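Local coordinates for 5'-Methylthioadenosine Nucleosidase (Arabidopsis thaliana, PDB 2H8G), which is a plant member of the phosphorylase superfamily, a two-chain alpha/beta protein that holds adenine in a pocket, at residues L72-V77 with K254-I259; D109-A114 with A204-V209; G80-A83 with D88-G91; V30-M35 with S96-A101; Q36-P41 with V243-L248. All coordinates share one frame; numbering follows the deposited sequence.

Interaction 1: residues L72-V77 with K254-I259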
# COMPACT_ATOMS: atom_id res chain seq x y z
N LEU A 72 -1.07 30.46 -4.48
CA LEU A 72 -1.17 29.02 -4.33
C LEU A 72 -1.45 28.55 -2.91
O LEU A 72 -0.84 29.01 -1.95
CB LEU A 72 0.12 28.34 -4.81
CG LEU A 72 0.41 28.25 -6.30
CD1 LEU A 72 1.80 27.66 -6.50
CD2 LEU A 72 -0.63 27.39 -6.99
N ARG A 73 -2.40 27.62 -2.78
CA ARG A 73 -2.72 27.03 -1.49
C ARG A 73 -1.75 25.87 -1.39
O ARG A 73 -1.67 25.05 -2.31
CB ARG A 73 -4.16 26.51 -1.47
CG ARG A 73 -5.22 27.60 -1.45
CD ARG A 73 -6.62 26.99 -1.46
NE ARG A 73 -7.65 27.99 -1.21
CZ ARG A 73 -7.79 28.65 -0.06
NH1 ARG A 73 -6.96 28.41 0.95
NH2 ARG A 73 -8.76 29.54 0.08
N ILE A 74 -0.99 25.80 -0.31
CA ILE A 74 -0.03 24.73 -0.14
C ILE A 74 -0.39 23.81 1.01
O ILE A 74 -0.57 24.25 2.14
CB ILE A 74 1.39 25.28 0.12
CG1 ILE A 74 1.80 26.22 -1.02
CG2 ILE A 74 2.38 24.12 0.23
CD1 ILE A 74 3.15 26.86 -0.82
N ASN A 75 -0.50 22.52 0.70
CA ASN A 75 -0.81 21.52 1.71
C ASN A 75 0.34 20.52 1.73
O ASN A 75 0.85 20.13 0.68
CB ASN A 75 -2.12 20.80 1.37
CG ASN A 75 -3.33 21.71 1.50
OD1 ASN A 75 -4.13 21.85 0.56
ND2 ASN A 75 -3.49 22.33 2.66
N VAL A 76 0.77 20.14 2.92
CA VAL A 76 1.84 19.16 3.06
C VAL A 76 1.30 18.06 3.97
O VAL A 76 0.88 18.33 5.09
CB VAL A 76 3.10 19.77 3.71
CG1 VAL A 76 4.17 18.69 3.89
CG2 VAL A 76 3.64 20.89 2.84
N VAL A 77 1.31 16.82 3.49
CA VAL A 77 0.79 15.72 4.28
C VAL A 77 1.85 14.66 4.53
O VAL A 77 2.61 14.29 3.63
CB VAL A 77 -0.43 15.07 3.60
CG1 VAL A 77 -1.51 16.12 3.41
CG2 VAL A 77 -0.04 14.48 2.25
N LYS A 254 11.88 26.40 -5.16
CA LYS A 254 11.97 26.90 -6.53
C LYS A 254 10.84 26.34 -7.37
O LYS A 254 10.32 27.01 -8.26
CB LYS A 254 13.32 26.52 -7.15
CG LYS A 254 14.50 27.24 -6.53
CD LYS A 254 15.80 26.82 -7.19
CE LYS A 254 16.99 27.54 -6.57
NZ LYS A 254 16.88 29.01 -6.78
N VAL A 255 10.44 25.11 -7.10
CA VAL A 255 9.36 24.49 -7.85
C VAL A 255 8.04 25.20 -7.54
O VAL A 255 7.26 25.49 -8.44
CB VAL A 255 9.25 22.98 -7.51
CG1 VAL A 255 7.97 22.41 -8.09
CG2 VAL A 255 10.46 22.24 -8.10
N ILE A 256 7.81 25.48 -6.26
CA ILE A 256 6.59 26.17 -5.86
C ILE A 256 6.49 27.54 -6.52
O ILE A 256 5.44 27.91 -7.05
CB ILE A 256 6.51 26.32 -4.32
CG1 ILE A 256 6.13 24.98 -3.70
CG2 ILE A 256 5.48 27.38 -3.95
CD1 ILE A 256 4.82 24.41 -4.22
N ASN A 257 7.58 28.30 -6.49
CA ASN A 257 7.58 29.62 -7.09
C ASN A 257 7.43 29.57 -8.61
O ASN A 257 6.93 30.52 -9.22
CB ASN A 257 8.84 30.39 -6.70
CG ASN A 257 8.75 30.97 -5.30
OD1 ASN A 257 7.83 31.73 -5.00
ND2 ASN A 257 9.70 30.62 -4.45
N PHE A 258 7.84 28.46 -9.21
CA PHE A 258 7.72 28.30 -10.66
C PHE A 258 6.26 28.02 -11.02
O PHE A 258 5.72 28.59 -11.97
CB PHE A 258 8.58 27.15 -11.15
CG PHE A 258 8.50 26.92 -12.63
CD1 PHE A 258 9.25 27.69 -13.51
CD2 PHE A 258 7.65 25.94 -13.15
CE1 PHE A 258 9.16 27.49 -14.89
CE2 PHE A 258 7.55 25.74 -14.52
CZ PHE A 258 8.31 26.51 -15.39
N ILE A 259 5.65 27.11 -10.27
CA ILE A 259 4.26 26.72 -10.49
C ILE A 259 3.27 27.87 -10.31
O ILE A 259 2.29 27.97 -11.04
CB ILE A 259 3.85 25.57 -9.55
CG1 ILE A 259 4.61 24.30 -9.93
CG2 ILE A 259 2.35 25.34 -9.60
CD1 ILE A 259 4.38 23.14 -8.98
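L72 and I74 both carry their side chains extended toward the helix: the CG of L72 and the CG1 of I74 stand opposite their own carbonyl carbons, and each chain then runs straight on to its CD1 (chi2 175° and 177°). I256 and I259 answer with their CG2 branches, which the first torsions set opposite the backbone N, so that methyl groups do all the side-chain touching. L72 CD1 lies 3.9 Å from I259 CG2, the two side chains meeting at about a right angle. L72 CD1 also reaches the helix backbone, 3.7 Å from I256 O, and lies farther, 4.5 Å, from I256 CG2. Two residues further along the strand, I74 CD1 comes to 3.9 Å from I256 CG2, end methyl against branch methyl. I256 thus lies within contact of both strand residues, while I259 receives L72 alone. The axes of strand 72-77 and helix 254-259 run 10.3 Å apart at 148°, roughly antiparallel but clearly inclined, as a helix of this alpha/beta fold lying on its sheet. F31 of the neighbouring strand 28-32 and I26 extend the apolar layer around I256, L72 and I259. Polar bonding sits elsewhere on the helix, where N257 OD1 accepts from both K70 NZ and H69 NE2. The atoms meeting across these two segments are aliphatic carbons and the carbonyl oxygen of I256, and H69 packs beside I74 and I256. All the touching residues are buried, so cohesion here comes mainly from dispersion and the exclusion of water.

Interaction 2: residues D109-A114 with A204-V209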
# COMPACT_ATOMS: atom_id res chain seq x y z
N ASP A 109 -4.63 20.31 -7.46
CA ASP A 109 -4.51 20.36 -8.91
C ASP A 109 -3.35 19.48 -9.33
O ASP A 109 -3.33 18.92 -10.42
CB ASP A 109 -4.24 21.80 -9.38
CG ASP A 109 -5.36 22.75 -9.02
OD1 ASP A 109 -6.52 22.48 -9.42
OD2 ASP A 109 -5.09 23.77 -8.36
N ILE A 110 -2.38 19.36 -8.43
CA ILE A 110 -1.18 18.57 -8.70
C ILE A 110 -0.58 18.08 -7.39
O ILE A 110 -0.69 18.75 -6.36
CB ILE A 110 -0.15 19.42 -9.47
CG1 ILE A 110 1.08 18.58 -9.84
CG2 ILE A 110 0.24 20.64 -8.65
CD1 ILE A 110 1.96 19.24 -10.90
N ILE A 111 0.04 16.90 -7.43
CA ILE A 111 0.66 16.32 -6.25
C ILE A 111 2.17 16.28 -6.45
O ILE A 111 2.64 15.99 -7.54
CB ILE A 111 0.18 14.87 -6.02
CG1 ILE A 111 -1.32 14.85 -5.74
CG2 ILE A 111 0.96 14.24 -4.87
CD1 ILE A 111 -1.93 13.48 -5.85
N ILE A 112 2.92 16.60 -5.40
CA ILE A 112 4.37 16.54 -5.48
C ILE A 112 4.84 15.59 -4.39
O ILE A 112 4.61 15.85 -3.21
CB ILE A 112 5.05 17.90 -5.23
CG1 ILE A 112 4.57 18.93 -6.26
CG2 ILE A 112 6.57 17.74 -5.31
CD1 ILE A 112 5.14 20.32 -6.03
N ASN A 113 5.46 14.49 -4.78
CA ASN A 113 6.00 13.53 -3.82
C ASN A 113 7.46 13.93 -3.68
O ASN A 113 8.26 13.73 -4.59
CB ASN A 113 5.89 12.10 -4.36
CG ASN A 113 6.55 11.07 -3.46
OD1 ASN A 113 7.09 10.07 -3.93
ND2 ASN A 113 6.48 11.29 -2.14
N ALA A 114 7.81 14.53 -2.55
CA ALA A 114 9.18 14.97 -2.32
C ALA A 114 9.80 14.17 -1.19
O ALA A 114 9.17 13.93 -0.17
CB ALA A 114 9.20 16.46 -1.97
N ALA A 204 6.26 4.80 -6.43
CA ALA A 204 5.36 4.08 -7.31
C ALA A 204 3.94 3.93 -6.76
O ALA A 204 2.99 3.80 -7.52
CB ALA A 204 5.94 2.71 -7.65
N ALA A 205 3.81 3.92 -5.43
CA ALA A 205 2.51 3.78 -4.79
C ALA A 205 1.77 5.11 -4.88
O ALA A 205 0.56 5.15 -5.10
CB ALA A 205 2.68 3.36 -3.33
N VAL A 206 2.50 6.21 -4.70
CA VAL A 206 1.88 7.53 -4.80
C VAL A 206 1.39 7.69 -6.24
O VAL A 206 0.29 8.20 -6.48
CB VAL A 206 2.88 8.66 -4.47
CG1 VAL A 206 2.22 10.02 -4.66
CG2 VAL A 206 3.36 8.51 -3.02
N ALA A 207 2.20 7.26 -7.21
CA ALA A 207 1.83 7.36 -8.62
C ALA A 207 0.62 6.49 -8.92
O ALA A 207 -0.25 6.87 -9.71
CB ALA A 207 3.00 6.97 -9.51
N TYR A 208 0.55 5.31 -8.30
CA TYR A 208 -0.58 4.42 -8.50
C TYR A 208 -1.89 5.11 -8.11
O TYR A 208 -2.86 5.13 -8.87
CB TYR A 208 -0.41 3.14 -7.68
CG TYR A 208 -1.58 2.19 -7.80
CD1 TYR A 208 -1.79 1.48 -8.98
CD2 TYR A 208 -2.50 2.05 -6.77
CE1 TYR A 208 -2.89 0.65 -9.13
CE2 TYR A 208 -3.61 1.21 -6.91
CZ TYR A 208 -3.79 0.52 -8.09
OH TYR A 208 -4.88 -0.31 -8.24
N VAL A 209 -1.92 5.70 -6.92
CA VAL A 209 -3.12 6.38 -6.44
C VAL A 209 -3.44 7.62 -7.26
O VAL A 209 -4.61 7.86 -7.59
CB VAL A 209 -2.96 6.79 -4.96
CG1 VAL A 209 -4.18 7.58 -4.49
CG2 VAL A 209 -2.76 5.55 -4.11
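V206 presents its two methyl branches to two residues of strand 110-114, N113 on one and I111 on the other, and the two halves differ in closeness. The closer half is at N113. Its CG stands opposite the backbone N (chi1 175°), which carries the carboxamide out toward helix 204-209, and V206 CG2 comes down on the flat face of that amide, 4.1 Å from N113 CG and equally 4.1 Å from N113 OD1. The methyl is almost straight above CG, so it meets the pi surface and leaves the polar rim to other partners: N113 OD1 accepts from K221 NZ, and N113 ND2 donates to V32 O of the adjoining strand. The looser half is at I111, whose CG2 only approaches V206 CG1 to 4.4 Å; one turn on, the side chain of V209 stays 6.5 Å from the strand. There a third element comes in, since T99 of helix 92-106 packs on both V206 and V209, and I103 of that helix packs on I111. Neither half opens to solvent, as all three touching residues are buried. The far side of helix 204-209 meets the second subunit, where A205 and Y208 pack against V93 of that chain. Strand and helix thus belong to the layered alpha/beta core, with the helix continuing to the dimer interface. The bonds of the N113 amide to K221 NZ and V32 O should fix which end is oxygen and limit its rotation; K221, probably charged, meets its buried polarity, while V206 CG2 packs on one face.

Interaction 3: residues G80-A83 with D88-G91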
# COMPACT_ATOMS: atom_id res chain seq x y z
N GLY A 80 2.95 10.51 9.45
CA GLY A 80 3.11 10.68 10.88
C GLY A 80 3.79 9.55 11.62
O GLY A 80 4.32 8.61 11.03
N ARG A 81 3.75 9.64 12.95
CA ARG A 81 4.37 8.65 13.81
C ARG A 81 3.54 7.38 13.95
O ARG A 81 2.32 7.42 14.08
CB ARG A 81 4.58 9.23 15.21
CG ARG A 81 5.19 10.62 15.22
CD ARG A 81 4.57 11.49 16.31
NE ARG A 81 3.11 11.54 16.20
CZ ARG A 81 2.28 10.64 16.70
NH1 ARG A 81 2.75 9.59 17.36
NH2 ARG A 81 0.97 10.77 16.53
N ASP A 82 4.23 6.24 13.91
CA ASP A 82 3.58 4.95 14.06
C ASP A 82 3.23 4.84 15.54
O ASP A 82 4.09 5.05 16.40
CB ASP A 82 4.54 3.83 13.67
CG ASP A 82 3.94 2.46 13.87
OD1 ASP A 82 2.95 2.15 13.17
OD2 ASP A 82 4.44 1.70 14.72
N ALA A 83 1.99 4.50 15.85
CA ALA A 83 1.55 4.38 17.24
C ALA A 83 2.38 3.39 18.05
O ALA A 83 2.70 3.65 19.21
CB ALA A 83 0.07 4.00 17.29
N ASP A 88 8.56 7.40 11.83
CA ASP A 88 7.76 7.78 10.67
C ASP A 88 7.20 6.54 10.01
O ASP A 88 7.90 5.54 9.83
CB ASP A 88 8.61 8.52 9.64
CG ASP A 88 8.96 9.93 10.06
OD1 ASP A 88 8.04 10.76 10.19
OD2 ASP A 88 10.16 10.20 10.25
N SER A 89 5.93 6.62 9.62
CA SER A 89 5.25 5.50 8.97
C SER A 89 5.58 5.48 7.49
O SER A 89 4.75 5.85 6.65
CB SER A 89 3.75 5.62 9.18
OG SER A 89 3.43 5.59 10.57
N VAL A 90 6.80 5.06 7.18
CA VAL A 90 7.28 4.99 5.80
C VAL A 90 6.73 3.76 5.07
O VAL A 90 6.07 2.91 5.66
CB VAL A 90 8.84 4.93 5.77
CG1 VAL A 90 9.42 6.19 6.41
CG2 VAL A 90 9.34 3.70 6.51
N GLY A 91 7.01 3.69 3.77
CA GLY A 91 6.54 2.55 3.00
C GLY A 91 5.39 2.87 2.07
O GLY A 91 4.75 3.92 2.18
O HOH W 1 5.72 11.04 8.63
O HOH W 2 1.48 7.00 11.20
O HOH W 3 1.71 3.77 11.40
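G80 and S89 join the two limbs of this loop through one backbone bond, S89 N to G80 O at 2.9 Å, with the donor nearly along the C=O axis (172°) and R81 facing D88 in a single beta bridge. G80 O also takes a CA-H...O contact from D88 CA at 3.6 Å. D88, S89 and V90 form an inverse gamma turn around S89, closed by a weak bond from V90 N to D88 O, and the serine side chain projects toward the opposite limb. S89 OG stands beside its own backbone N (chi1 -60°), 3.7 Å from D82 CB. A water spans the remaining distance, donating to D82 OD1 at 2.7 Å and lying 2.6 Å from S89 OG. D82 OD2 accepts from L85 N, so that carboxylate also ties the turn between the limbs. At the other end, a second water accepts from G80 N and donates to D88 OD1, the atom that also takes Q36 N. Y151 of the second subunit packs on D82 and S89 and hydrogen-bonds V90 O. Water-mediated bonds to the carboxylates of D82 and D88 thus add to the one direct backbone bond, consistent with a loop held partly through bound solvent.

Interaction 4: residues V30-M35 with S96-A101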
# COMPACT_ATOMS: atom_id res chain seq x y z
N VAL A 30 -0.50 19.70 -3.28
CA VAL A 30 -0.34 18.85 -2.11
C VAL A 30 1.00 18.15 -2.20
O VAL A 30 1.31 17.52 -3.21
CB VAL A 30 -1.43 17.76 -2.01
CG1 VAL A 30 -1.04 16.73 -0.96
CG2 VAL A 30 -2.77 18.37 -1.65
N PHE A 31 1.81 18.29 -1.16
CA PHE A 31 3.10 17.61 -1.09
C PHE A 31 2.86 16.38 -0.23
O PHE A 31 2.30 16.48 0.86
CB PHE A 31 4.16 18.45 -0.38
CG PHE A 31 4.84 19.47 -1.24
CD1 PHE A 31 4.22 20.69 -1.52
CD2 PHE A 31 6.10 19.23 -1.77
CE1 PHE A 31 4.85 21.65 -2.31
CE2 PHE A 31 6.75 20.19 -2.56
CZ PHE A 31 6.12 21.40 -2.82
N VAL A 32 3.26 15.21 -0.74
CA VAL A 32 3.15 13.98 0.03
C VAL A 32 4.59 13.70 0.42
O VAL A 32 5.44 13.48 -0.44
CB VAL A 32 2.60 12.82 -0.82
CG1 VAL A 32 2.70 11.52 -0.03
CG2 VAL A 32 1.15 13.10 -1.19
N ILE A 33 4.87 13.74 1.73
CA ILE A 33 6.22 13.54 2.25
C ILE A 33 6.19 12.48 3.35
O ILE A 33 5.48 12.62 4.35
CB ILE A 33 6.78 14.88 2.78
CG1 ILE A 33 6.75 15.91 1.64
CG2 ILE A 33 8.20 14.69 3.29
CD1 ILE A 33 7.26 17.29 2.02
N ALA A 34 6.99 11.44 3.17
CA ALA A 34 7.03 10.32 4.11
C ALA A 34 7.57 10.60 5.51
O ALA A 34 7.01 10.10 6.49
CB ALA A 34 7.82 9.18 3.50
N MET A 35 8.65 11.36 5.61
CA MET A 35 9.26 11.65 6.91
C MET A 35 9.03 13.09 7.35
O MET A 35 9.19 14.02 6.57
CB MET A 35 10.76 11.37 6.85
CG MET A 35 11.10 9.95 6.41
SD MET A 35 12.89 9.70 6.27
CE MET A 35 13.32 9.39 7.99
N SER A 96 0.29 5.42 0.10
CA SER A 96 -0.87 5.29 -0.76
C SER A 96 -2.12 5.79 -0.05
O SER A 96 -2.96 6.45 -0.66
CB SER A 96 -1.06 3.82 -1.21
OG SER A 96 -1.59 3.00 -0.18
N LEU A 97 -2.23 5.50 1.24
CA LEU A 97 -3.39 5.93 2.02
C LEU A 97 -3.49 7.45 2.16
O LEU A 97 -4.55 8.02 1.95
CB LEU A 97 -3.37 5.29 3.41
CG LEU A 97 -3.52 3.77 3.45
CD1 LEU A 97 -3.20 3.26 4.84
CD2 LEU A 97 -4.94 3.38 3.05
N ILE A 98 -2.39 8.10 2.52
CA ILE A 98 -2.45 9.55 2.67
C ILE A 98 -2.62 10.26 1.33
O ILE A 98 -3.22 11.33 1.26
CB ILE A 98 -1.22 10.12 3.42
CG1 ILE A 98 0.06 9.94 2.60
CG2 ILE A 98 -1.09 9.44 4.77
CD1 ILE A 98 1.29 10.54 3.26
N THR A 99 -2.12 9.65 0.26
CA THR A 99 -2.28 10.25 -1.06
C THR A 99 -3.76 10.17 -1.43
O THR A 99 -4.35 11.14 -1.91
CB THR A 99 -1.45 9.50 -2.13
OG1 THR A 99 -0.06 9.59 -1.79
CG2 THR A 99 -1.66 10.12 -3.50
N PHE A 100 -4.36 9.00 -1.20
CA PHE A 100 -5.77 8.79 -1.50
C PHE A 100 -6.66 9.74 -0.69
O PHE A 100 -7.50 10.44 -1.25
CB PHE A 100 -6.16 7.34 -1.19
CG PHE A 100 -7.62 7.05 -1.40
CD1 PHE A 100 -8.14 6.91 -2.68
CD2 PHE A 100 -8.48 6.95 -0.31
CE1 PHE A 100 -9.50 6.66 -2.87
CE2 PHE A 100 -9.84 6.70 -0.49
CZ PHE A 100 -10.35 6.56 -1.77
N ALA A 101 -6.46 9.76 0.62
CA ALA A 101 -7.27 10.61 1.49
C ALA A 101 -7.07 12.10 1.20
O ALA A 101 -8.04 12.87 1.21
CB ALA A 101 -6.95 10.31 2.96
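T99 OG1 is bonded to A95 O one turn back in its own helix, and both methyls of V32 pack against it from the strand. V32 CG1 and V32 CG2 each lie 3.8 Å from T99 OG1, the two side chains meeting at about a right angle, so the hydroxyl oxygen sits astride the fork of the valine. With chi1 at -61°, OG1 is placed beside the threonine's own backbone N, from where it can reach A95 O. V32 CG1 has a second neighbour in I98 CD1, the closest apolar pair here at 3.7 Å, and I98 CG1 follows at 4.0 Å. I98 reaches the strand because its CG1 takes the crowded position between backbone N and carbonyl carbon (chi1 66°) and then extends straight to CD1. Strand 28-32 lies between parallel strands 72-78 and 110-119, and helix 92-106 links those two in a beta-alpha-beta crossover; V32 is therefore met by the helix that bridges over its strand. The other side of the helix is dimer interface, where S96 packs on S96 of the second subunit and F100 meets W62 of that chain. The one polar group in the strand-helix contact spends its hydrogen bond inside the helix, so V32 faces an oxygen whose hydroxyl is already bonded, which probably lowers the cost of burying it among aliphatic groups.

Interaction 5: residues Q36-P41 with V243-L248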
# COMPACT_ATOMS: atom_id res chain seq x y z
N GLN A 36 8.66 13.27 8.62
CA GLN A 36 8.43 14.62 9.14
C GLN A 36 9.69 15.46 8.96
O GLN A 36 9.61 16.66 8.72
CB GLN A 36 8.06 14.57 10.63
CG GLN A 36 9.26 14.37 11.55
CD GLN A 36 9.01 14.90 12.96
OE1 GLN A 36 8.61 16.05 13.14
NE2 GLN A 36 9.27 14.06 13.96
N ALA A 37 10.85 14.81 9.09
CA ALA A 37 12.14 15.49 8.95
C ALA A 37 12.37 16.01 7.54
O ALA A 37 13.13 16.96 7.34
CB ALA A 37 13.26 14.55 9.34
N GLU A 38 11.72 15.39 6.57
CA GLU A 38 11.85 15.83 5.18
C GLU A 38 10.90 17.00 4.95
O GLU A 38 11.15 17.87 4.11
CB GLU A 38 11.48 14.68 4.21
CG GLU A 38 12.33 13.42 4.33
CD GLU A 38 11.80 12.26 3.48
OE1 GLU A 38 10.58 12.01 3.51
OE2 GLU A 38 12.61 11.59 2.80
N ALA A 39 9.81 17.02 5.71
CA ALA A 39 8.79 18.06 5.58
C ALA A 39 9.04 19.33 6.38
O ALA A 39 8.77 20.43 5.90
CB ALA A 39 7.42 17.50 5.94
N LEU A 40 9.55 19.18 7.60
CA LEU A 40 9.80 20.34 8.45
C LEU A 40 10.54 21.48 7.77
O LEU A 40 10.13 22.64 7.86
CB LEU A 40 10.54 19.92 9.72
CG LEU A 40 9.72 19.13 10.74
CD1 LEU A 40 10.61 18.72 11.91
CD2 LEU A 40 8.55 19.97 11.23
N PRO A 41 11.65 21.18 7.07
CA PRO A 41 12.40 22.24 6.40
C PRO A 41 11.50 23.07 5.47
O PRO A 41 11.60 24.29 5.42
CB PRO A 41 13.47 21.48 5.63
CG PRO A 41 13.72 20.29 6.51
CD PRO A 41 12.32 19.88 6.89
N VAL A 243 21.55 17.27 5.86
CA VAL A 243 22.05 18.16 4.82
C VAL A 243 21.30 18.06 3.49
O VAL A 243 20.98 19.07 2.87
CB VAL A 243 23.56 17.91 4.56
CG1 VAL A 243 24.36 18.25 5.81
CG2 VAL A 243 23.79 16.47 4.16
N VAL A 244 21.00 16.84 3.06
CA VAL A 244 20.29 16.64 1.80
C VAL A 244 18.84 17.11 1.86
O VAL A 244 18.30 17.58 0.85
CB VAL A 244 20.35 15.16 1.38
CG1 VAL A 244 19.50 14.93 0.14
CG2 VAL A 244 21.79 14.78 1.10
N THR A 245 18.21 17.00 3.02
CA THR A 245 16.83 17.45 3.14
C THR A 245 16.79 18.97 2.99
O THR A 245 15.76 19.54 2.61
CB THR A 245 16.20 17.02 4.48
OG1 THR A 245 17.06 17.40 5.56
CG2 THR A 245 15.98 15.52 4.51
N ALA A 246 17.90 19.63 3.29
CA ALA A 246 17.97 21.08 3.15
C ALA A 246 18.01 21.40 1.66
O ALA A 246 17.39 22.36 1.20
CB ALA A 246 19.21 21.62 3.85
N ALA A 247 18.74 20.59 0.91
CA ALA A 247 18.85 20.77 -0.53
C ALA A 247 17.49 20.50 -1.17
O ALA A 247 17.12 21.13 -2.16
CB ALA A 247 19.90 19.81 -1.10
N LEU A 248 16.77 19.55 -0.60
CA LEU A 248 15.45 19.19 -1.10
C LEU A 248 14.51 20.38 -0.94
O LEU A 248 13.72 20.69 -1.83
CB LEU A 248 14.91 17.98 -0.34
CG LEU A 248 13.50 17.49 -0.69
CD1 LEU A 248 13.43 17.15 -2.17
CD2 LEU A 248 13.17 16.28 0.17
O HOH W 4 15.55 17.87 8.57
O HOH W 5 12.76 19.41 2.66
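T245 comes up obliquely beside the flat A37-E38 peptide, out of its plane but not over it, with T245 CB 4.2 Å from A37 O and T245 CG2 4.2 Å from E38 CA. This is a helix-helix pair on one side of the sheet in the phosphorylase-superfamily alpha/beta fold; the axes of 36-41 and 243-248 pass 8.8 Å apart at 48°. The flat carboxylate of E38 turns away to other partners: OE1 accepts from M35 N at the start of the helix, and OE2 bonds T116 OG1 of the adenine pocket. Of the E38 side chain it is the aliphatic part that meets the other helix, with E38 CG 4.2 Å from T245 CG2. The chi1 of T245, 51°, sets CG2 opposite the carbonyl carbon and toward E38, while OG1 bonds back chiefly to T242 O, and also to L241 O, so its one proton is probably shared between them. P41, lacking an N-H, leaves the helix kinked and A37 O without its usual partner; a water donates to A37 O instead, at 2.9 Å, and weakly to T245 OG1. P41 CB itself lies 4.3 Å from T245 O. A second water donates to E38 O at 2.7 Å and to T245 O at 3.0 Å.

From the N terminus, interaction 4 opens first on strand 28-32 and closes at helix 92-106; interaction 5 opens on the next helix and closes far along at 243-248; interaction 1 opens on strand 72-78 and closes later still, at the end of the same long helix 233-259. These three cross one another pairwise. Interaction 3, a short local loop, nests inside all of them. Interaction 2 opens only after interaction 4 has closed and nests inside 5 and 1. Interactions 1, 2 and 4 place helices on the two sides of strands 72-78, 28-32 and 110-119, 5 joins helix 233-259 to 36-45, and 2, 3 and 4 all reach the second subunit.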